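Local coordinates for beta sliding clamp (PDB 6DJ8), which encircles DNA as a ring-shaped head-to-tail homodimer and tethers DNA polymerases and other proteins to it, giving processive synthesis, at the interface of chains A and B. Numbering follows the deposited sequence. Chains: chain A/B, Beta sliding clamp.

Contact 1: the interface of chains A and B. Residues chain A 91-95, 125; chain B 290, 293, 327-329.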
ATOM      1  N   LYS A  91     -18.628  -4.623  -7.209  1.00 34.75           N
ATOM      2  CA  LYS A  91     -17.629  -3.668  -7.690  1.00 34.10           C
ATOM      3  C   LYS A  91     -17.548  -3.704  -9.212  1.00 33.37           C
ATOM      4  O   LYS A  91     -17.415  -2.661  -9.874  1.00 32.18           O
ATOM      5  CB  LYS A  91     -16.253  -3.977  -7.095  1.00 37.14           C
ATOM      6  CG  LYS A  91     -15.975  -3.269  -5.769  1.00 49.43           C
ATOM      7  CD  LYS A  91     -14.547  -3.471  -5.247  1.00 56.92           C
ATOM      8  CE  LYS A  91     -13.504  -2.576  -5.955  1.00 64.80           C
ATOM      9  NZ  LYS A  91     -13.247  -2.844  -7.402  1.00 68.93           N
ATOM     10  N   ALA A  92     -17.614  -4.905  -9.781  1.00 31.67           N
ATOM     11  CA  ALA A  92     -17.533  -5.029 -11.235  1.00 34.23           C
ATOM     12  C   ALA A  92     -18.633  -4.220 -11.902  1.00 35.10           C
ATOM     13  O   ALA A  92     -18.411  -3.623 -12.957  1.00 36.34           O
ATOM     14  CB  ALA A  92     -17.619  -6.507 -11.633  1.00 28.50           C
ATOM     15  N   PHE A  93     -19.805  -4.135 -11.268  1.00 33.94           N
ATOM     16  CA  PHE A  93     -20.949  -3.425 -11.813  1.00 33.92           C
ATOM     17  C   PHE A  93     -21.171  -2.051 -11.168  1.00 36.52           C
ATOM     18  O   PHE A  93     -22.276  -1.509 -11.248  1.00 33.58           O
ATOM     19  CB  PHE A  93     -22.199  -4.308 -11.689  1.00 34.08           C
ATOM     20  CG  PHE A  93     -22.430  -5.207 -12.903  1.00 36.86           C
ATOM     21  CD1 PHE A  93     -21.454  -5.342 -13.885  1.00 35.26           C
ATOM     22  CD2 PHE A  93     -23.625  -5.903 -13.062  1.00 39.07           C
ATOM     23  CE1 PHE A  93     -21.665  -6.155 -15.008  1.00 36.48           C
ATOM     24  CE2 PHE A  93     -23.849  -6.721 -14.187  1.00 38.87           C
ATOM     25  CZ  PHE A  93     -22.862  -6.847 -15.163  1.00 35.08           C
ATOM     26  N   ASN A  94     -20.141  -1.451 -10.565  1.00 32.14           N
ATOM     27  CA  ASN A  94     -20.352  -0.149  -9.933  1.00 37.59           C
ATOM     28  C   ASN A  94     -20.740   0.958 -10.917  1.00 40.66           C
ATOM     29  O   ASN A  94     -21.186   2.019 -10.470  1.00 34.53           O
ATOM     30  CB  ASN A  94     -19.103   0.255  -9.142  1.00 39.34           C
ATOM     31  CG  ASN A  94     -17.890   0.413  -9.998  1.00 39.08           C
ATOM     32  OD1 ASN A  94     -17.914   1.078 -11.011  1.00 49.27           O
ATOM     33  ND2 ASN A  94     -16.814  -0.264  -9.612  1.00 53.60           N
ATOM     34  N   PHE A  95     -20.601   0.756 -12.238  1.00 31.52           N
ATOM     35  CA  PHE A  95     -21.037   1.830 -13.130  1.00 34.74           C
ATOM     36  C   PHE A  95     -22.544   1.819 -13.374  1.00 40.94           C
ATOM     37  O   PHE A  95     -23.045   2.699 -14.082  1.00 39.38           O
ATOM     38  CB  PHE A  95     -20.253   1.805 -14.473  1.00 38.56           C
ATOM     39  CG  PHE A  95     -20.460   0.565 -15.302  1.00 42.68           C
ATOM     40  CD1 PHE A  95     -19.904  -0.641 -14.923  1.00 49.22           C
ATOM     41  CD2 PHE A  95     -21.172   0.615 -16.485  1.00 54.93           C
ATOM     42  CE1 PHE A  95     -20.074  -1.790 -15.702  1.00 53.91           C
ATOM     43  CE2 PHE A  95     -21.345  -0.530 -17.265  1.00 57.29           C
ATOM     44  CZ  PHE A  95     -20.786  -1.732 -16.868  1.00 47.42           C
ATOM     45  N   ASP A 125     -24.168  -6.669 -20.408  1.00 39.14           N
ATOM     46  CA  ASP A 125     -23.194  -7.148 -19.438  1.00 39.27           C
ATOM     47  C   ASP A 125     -23.876  -8.057 -18.418  1.00 38.65           C
ATOM     48  O   ASP A 125     -25.019  -7.827 -18.015  1.00 35.37           O
ATOM     49  CB  ASP A 125     -22.512  -5.974 -18.731  1.00 39.21           C
ATOM     50  CG  ASP A 125     -21.844  -5.011 -19.702  1.00 43.80           C
ATOM     51  OD1 ASP A 125     -21.557  -5.416 -20.848  1.00 44.74           O
ATOM     52  OD2 ASP A 125     -21.604  -3.847 -19.315  1.00 45.16           O
TER
ATOM     53  N   ARG B 290     -13.336  -1.398 -18.704  1.00 33.64           N
ATOM     54  CA  ARG B 290     -13.978  -2.709 -18.772  1.00 37.09           C
ATOM     55  C   ARG B 290     -12.985  -3.820 -18.496  1.00 37.42           C
ATOM     56  O   ARG B 290     -13.357  -4.850 -17.916  1.00 35.17           O
ATOM     57  CB  ARG B 290     -14.636  -2.932 -20.139  1.00 37.85           C
ATOM     58  CG  ARG B 290     -15.726  -1.936 -20.501  1.00 39.03           C
ATOM     59  CD  ARG B 290     -16.775  -1.752 -19.429  1.00 46.56           C
ATOM     60  NE  ARG B 290     -17.918  -1.033 -19.985  1.00 49.18           N
ATOM     61  CZ  ARG B 290     -18.131   0.272 -19.856  1.00 49.60           C
ATOM     62  NH1 ARG B 290     -17.290   1.027 -19.149  1.00 42.60           N
ATOM     63  NH2 ARG B 290     -19.202   0.819 -20.417  1.00 51.48           N
ATOM     64  N   ARG B 293     -12.730  -4.381 -14.886  1.00 31.33           N
ATOM     65  CA  ARG B 293     -13.874  -5.097 -14.320  1.00 37.16           C
ATOM     66  C   ARG B 293     -13.828  -6.578 -14.667  1.00 34.68           C
ATOM     67  O   ARG B 293     -13.991  -7.434 -13.787  1.00 33.21           O
ATOM     68  CB  ARG B 293     -15.188  -4.469 -14.800  1.00 34.52           C
ATOM     69  CG  ARG B 293     -15.326  -2.997 -14.373  1.00 33.34           C
ATOM     70  CD  ARG B 293     -16.478  -2.281 -15.091  1.00 35.58           C
ATOM     71  NE  ARG B 293     -16.344  -0.851 -14.857  1.00 37.01           N
ATOM     72  CZ  ARG B 293     -16.724  -0.245 -13.740  1.00 44.54           C
ATOM     73  NH1 ARG B 293     -16.533   1.064 -13.616  1.00 38.38           N
ATOM     74  NH2 ARG B 293     -17.345  -0.943 -12.777  1.00 34.14           N
ATOM     75  N   GLU B 327     -19.188 -11.204 -18.258  1.00 36.09           N
ATOM     76  CA  GLU B 327     -19.244 -10.850 -19.669  1.00 44.13           C
ATOM     77  C   GLU B 327     -19.518  -9.363 -19.785  1.00 40.49           C
ATOM     78  O   GLU B 327     -20.494  -8.868 -19.209  1.00 38.56           O
ATOM     79  CB  GLU B 327     -20.344 -11.626 -20.402  1.00 47.16           C
ATOM     80  CG  GLU B 327     -20.256 -13.117 -20.264  1.00 57.26           C
ATOM     81  CD  GLU B 327     -21.466 -13.817 -20.854  1.00 66.71           C
ATOM     82  OE1 GLU B 327     -22.594 -13.570 -20.369  1.00 69.46           O
ATOM     83  OE2 GLU B 327     -21.287 -14.606 -21.807  1.00 67.78           O
ATOM     84  N   PHE B 328     -18.664  -8.659 -20.528  1.00 35.30           N
ATOM     85  CA  PHE B 328     -18.826  -7.236 -20.794  1.00 36.17           C
ATOM     86  C   PHE B 328     -18.761  -6.961 -22.294  1.00 42.06           C
ATOM     87  O   PHE B 328     -18.020  -7.617 -23.033  1.00 42.15           O
ATOM     88  CB  PHE B 328     -17.756  -6.435 -20.071  1.00 33.96           C
ATOM     89  CG  PHE B 328     -17.835  -6.561 -18.567  1.00 35.66           C
ATOM     90  CD1 PHE B 328     -17.315  -7.667 -17.921  1.00 33.58           C
ATOM     91  CD2 PHE B 328     -18.410  -5.559 -17.813  1.00 34.95           C
ATOM     92  CE1 PHE B 328     -17.393  -7.779 -16.524  1.00 39.61           C
ATOM     93  CE2 PHE B 328     -18.496  -5.663 -16.424  1.00 39.84           C
ATOM     94  CZ  PHE B 328     -17.981  -6.771 -15.789  1.00 34.39           C
ATOM     95  N   PHE B 329     -19.539  -5.978 -22.740  1.00 39.30           N
ATOM     96  CA  PHE B 329     -19.612  -5.628 -24.154  1.00 41.86           C
ATOM     97  C   PHE B 329     -19.241  -4.165 -24.351  1.00 41.61           C
ATOM     98  O   PHE B 329     -19.590  -3.310 -23.532  1.00 41.40           O
ATOM     99  CB  PHE B 329     -21.012  -5.869 -24.720  1.00 41.89           C
ATOM    100  CG  PHE B 329     -21.452  -7.303 -24.674  1.00 42.89           C
ATOM    101  CD1 PHE B 329     -22.102  -7.813 -23.548  1.00 43.02           C
ATOM    102  CD2 PHE B 329     -21.226  -8.142 -25.758  1.00 47.28           C
ATOM    103  CE1 PHE B 329     -22.522  -9.139 -23.503  1.00 45.70           C
ATOM    104  CE2 PHE B 329     -21.643  -9.476 -25.729  1.00 49.34           C
ATOM    105  CZ  PHE B 329     -22.291  -9.976 -24.598  1.00 47.33           C
TER
HETATM  106  O   HOH W   1     -19.480  -3.119 -20.769  1.00 38.44           O
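A:Asn94 OD1, the side-chain amide oxygen, is gripped by two N-H groups of the B:Arg293 guanidinium. NH1 of B:Arg293 lies 2.9 Å from A:Asn94 OD1, in the carbonyl plane and on a lone pair; NH2 approaches the same atom more closely, at 2.7 Å, but from above that plane. The guanidinium thus comes end-on to the amide oxygen, the side chains crossing obliquely and the two flat groups steeply inclined. A:Asn94 is set for this by its crowded first torsion, CG between the backbone N and the carbonyl carbon (chi1 62°). B:Arg293 NH2 also donates a nearly straight bond (162° at the hydrogen) of 2.9 Å to the backbone oxygen A:Ala92 O. Both acceptors lie close to the guanidinium plane, so together they fix its rotation.

A:Phe95 leans over one face of this guanidinium at a steep tilt, its CD1 reaching to 3.4 Å from B:Arg293 CZ, offset toward the rim. The ring's own face meets the second arginine: B:Arg290 CZ stands 4.6 Å from the ring centre of A:Phe95 in a cation-pi contact, the two planes 26° apart. The chain of B:Arg290 bends at its second torsion, whereas that of B:Arg293 runs extended.

The side chain of A:Asp125 crosses that of B:Phe328 at about a right angle to reach the neighbouring backbone, where the amide B:Phe329 N donates 2.8 Å to A:Asp125 OD1 from above the carboxylate plane. OD2 of A:Asp125 shares a water with B:Arg290 NE and B:Phe329 O, a bridge across which carboxylate and guanidinium, likely oppositely charged, may attract without touching. B:Phe328 CE2 lies 3.5 Å from A:Phe93 CE1, in the A:Phe93 ring plane, while CE1 stands above the B:Phe328 plane, just beyond its rim. In the fold, the N-terminal domain of chain A meets the C-terminal domain of chain B: the end of helix 83-92 and the following loop face helix 284-294 and strand 325-331, and A:Asp125, just before strand 126-130, lies against strand 325-331.

Contact 2: the interface of chains A and B. Residues chain A 38, 85, 109, 128, 130; chain B 322-324.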
ATOM      1  N   MET A  38     -13.274 -20.293  -1.588  1.00 68.17           N
ATOM      2  CA  MET A  38     -14.606 -20.075  -2.135  1.00 65.31           C
ATOM      3  C   MET A  38     -15.596 -21.175  -1.766  1.00 65.29           C
ATOM      4  O   MET A  38     -16.803 -20.913  -1.722  1.00 63.64           O
ATOM      5  CB  MET A  38     -14.460 -19.952  -3.652  1.00 69.82           C
ATOM      6  CG  MET A  38     -15.709 -20.029  -4.473  1.00 69.51           C
ATOM      7  SD  MET A  38     -15.215 -19.991  -6.210  1.00 87.28           S
ATOM      8  CE  MET A  38     -16.800 -19.838  -6.994  1.00 56.23           C
ATOM      9  N   ASN A  85     -16.291 -12.991  -3.547  1.00 39.90           N
ATOM     10  CA  ASN A  85     -16.805 -13.006  -4.917  1.00 35.78           C
ATOM     11  C   ASN A  85     -17.991 -12.063  -5.075  1.00 34.37           C
ATOM     12  O   ASN A  85     -18.087 -11.337  -6.069  1.00 38.01           O
ATOM     13  CB  ASN A  85     -17.201 -14.421  -5.328  1.00 36.47           C
ATOM     14  CG  ASN A  85     -16.009 -15.330  -5.496  1.00 41.30           C
ATOM     15  OD1 ASN A  85     -14.866 -14.875  -5.489  1.00 37.61           O
ATOM     16  ND2 ASN A  85     -16.267 -16.625  -5.656  1.00 45.70           N
ATOM     17  N   LYS A 109     -26.594 -20.387  -8.651  1.00 44.58           N
ATOM     18  CA  LYS A 109     -25.932 -19.224  -9.216  1.00 46.22           C
ATOM     19  C   LYS A 109     -26.771 -17.981  -8.978  1.00 44.14           C
ATOM     20  O   LYS A 109     -28.004 -18.029  -8.969  1.00 43.90           O
ATOM     21  CB  LYS A 109     -25.671 -19.385 -10.720  1.00 53.63           C
ATOM     22  CG  LYS A 109     -24.254 -19.834 -11.035  1.00 58.21           C
ATOM     23  CD  LYS A 109     -24.214 -20.711 -12.265  1.00 60.77           C
ATOM     24  CE  LYS A 109     -22.814 -21.271 -12.515  1.00 69.43           C
ATOM     25  NZ  LYS A 109     -22.372 -22.208 -11.439  1.00 59.93           N
ATOM     26  N   LYS A 128     -22.164 -14.130 -13.439  1.00 38.51           N
ATOM     27  CA  LYS A 128     -22.720 -15.340 -12.846  1.00 43.11           C
ATOM     28  C   LYS A 128     -21.867 -15.693 -11.642  1.00 41.61           C
ATOM     29  O   LYS A 128     -20.672 -15.971 -11.792  1.00 39.10           O
ATOM     30  CB  LYS A 128     -22.757 -16.509 -13.841  1.00 43.70           C
ATOM     31  CG  LYS A 128     -23.699 -16.303 -15.006  1.00 48.06           C
ATOM     32  CD  LYS A 128     -23.892 -17.599 -15.807  1.00 54.37           C
ATOM     33  CE  LYS A 128     -24.846 -17.388 -16.976  1.00 56.23           C
ATOM     34  NZ  LYS A 128     -24.899 -18.564 -17.919  1.00 63.17           N
ATOM     35  N   PRO A 130     -21.521 -18.284  -8.495  1.00 42.51           N
ATOM     36  CA  PRO A 130     -21.998 -19.520  -7.875  1.00 43.55           C
ATOM     37  C   PRO A 130     -22.286 -19.309  -6.402  1.00 47.66           C
ATOM     38  O   PRO A 130     -21.675 -18.468  -5.738  1.00 41.75           O
ATOM     39  CB  PRO A 130     -20.861 -20.527  -8.102  1.00 48.56           C
ATOM     40  CG  PRO A 130     -19.687 -19.719  -8.613  1.00 58.29           C
ATOM     41  CD  PRO A 130     -20.317 -18.534  -9.297  1.00 51.27           C
TER
ATOM     42  N   THR B 322     -15.924 -23.867 -12.021  1.00 76.60           N
ATOM     43  CA  THR B 322     -16.947 -23.375 -11.100  1.00 65.55           C
ATOM     44  C   THR B 322     -18.178 -22.808 -11.797  1.00 64.07           C
ATOM     45  O   THR B 322     -19.266 -22.827 -11.219  1.00 64.25           O
ATOM     46  CB  THR B 322     -16.352 -22.318 -10.155  1.00 69.15           C
ATOM     47  OG1 THR B 322     -15.990 -21.135 -10.887  1.00 59.16           O
ATOM     48  CG2 THR B 322     -15.134 -22.862  -9.425  1.00 73.09           C
ATOM     49  N   GLY B 323     -18.044 -22.291 -13.013  1.00 64.05           N
ATOM     50  CA  GLY B 323     -19.136 -21.596 -13.657  1.00 58.69           C
ATOM     51  C   GLY B 323     -19.163 -20.104 -13.404  1.00 56.97           C
ATOM     52  O   GLY B 323     -19.984 -19.400 -14.013  1.00 46.82           O
ATOM     53  N   ARG B 324     -18.283 -19.597 -12.543  1.00 49.91           N
ATOM     54  CA  ARG B 324     -18.189 -18.159 -12.327  1.00 43.98           C
ATOM     55  C   ARG B 324     -17.794 -17.461 -13.618  1.00 44.56           C
ATOM     56  O   ARG B 324     -16.775 -17.803 -14.232  1.00 43.38           O
ATOM     57  CB  ARG B 324     -17.161 -17.860 -11.245  1.00 39.18           C
ATOM     58  CG  ARG B 324     -17.204 -16.445 -10.783  1.00 41.93           C
ATOM     59  CD  ARG B 324     -16.502 -16.298  -9.448  1.00 38.82           C
ATOM     60  NE  ARG B 324     -16.624 -14.930  -8.996  1.00 42.21           N
ATOM     61  CZ  ARG B 324     -15.728 -13.981  -9.214  1.00 38.61           C
ATOM     62  NH1 ARG B 324     -15.967 -12.764  -8.759  1.00 41.18           N
ATOM     63  NH2 ARG B 324     -14.601 -14.245  -9.878  1.00 41.21           N
TER
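This is a head-to-tail subunit interface of a DNA polymerase III beta subunit, in which the N-terminal domain of chain A meets the C-terminal domain of chain B and helps close the dimeric ring around DNA. The chain B side is a short loop, B:Thr322 to B:Arg324, lying across strands 109-114 and 126-130, helix 83-92 and the loop residue A:Met38 of chain A.

A:Lys109 reaches the loop with a chain bent at its second and fourth torsions. Its ammonium NZ donates a long hydrogen bond of 3.2 Å to the backbone oxygen B:Thr322 O, arriving in the carbonyl plane. The methylene next to it, A:Lys109 CE, lies against the glycine backbone, 3.9 Å from B:Gly323 CA.

On the loop itself, the amide B:Arg324 N donates a nearly straight bond (165° at the hydrogen) of 3.2 Å to the hydroxyl B:Thr322 OG1. That hydroxyl sits in the crowded position between backbone N and carbonyl carbon (chi1 67°), and the bond closes the turn over B:Gly323, whose positive phi suits a glycine. The tip of A:Met38 also meets the threonine: the extended chain brings the methyl CE to 4.0 Å from B:Thr322 CB, crossing it obliquely.

B:Arg324 leaves the loop extended, with CG anti to the backbone N. The base of its chain packs on the proline ring, A:Pro130 CD standing 3.7 Å from B:Arg324 CA, and the two side chains cross at about a right angle. Its far end lies over the side-chain amide of A:Asn85, stacked with the planes 26° apart, A:Asn85 CG being 3.6 Å from B:Arg324 NE. The oxygen A:Asn85 OD1 lies over one guanidinium face, offset toward the rim, so the amide meets the arginine by its face. Such placement may help balance the guanidinium's charge.

Contact 1 and contact 2 are neighbouring patches of one subunit junction, their C-alpha centres about 16 Å apart. They share no residue but are tied by common elements. Helix 83-92 of chain A serves contact 2 through its early part and contact 1 through its end; strand 126-130 supplies contact 2, while the residue just before it acts in contact 1. In chain B, strand 325-331 lies in contact 1 and the loop leading into it forms contact 2. The two-fold symmetry repeats both patches with the chains exchanged, so the same pair helps seal each of the two junctions of the ring.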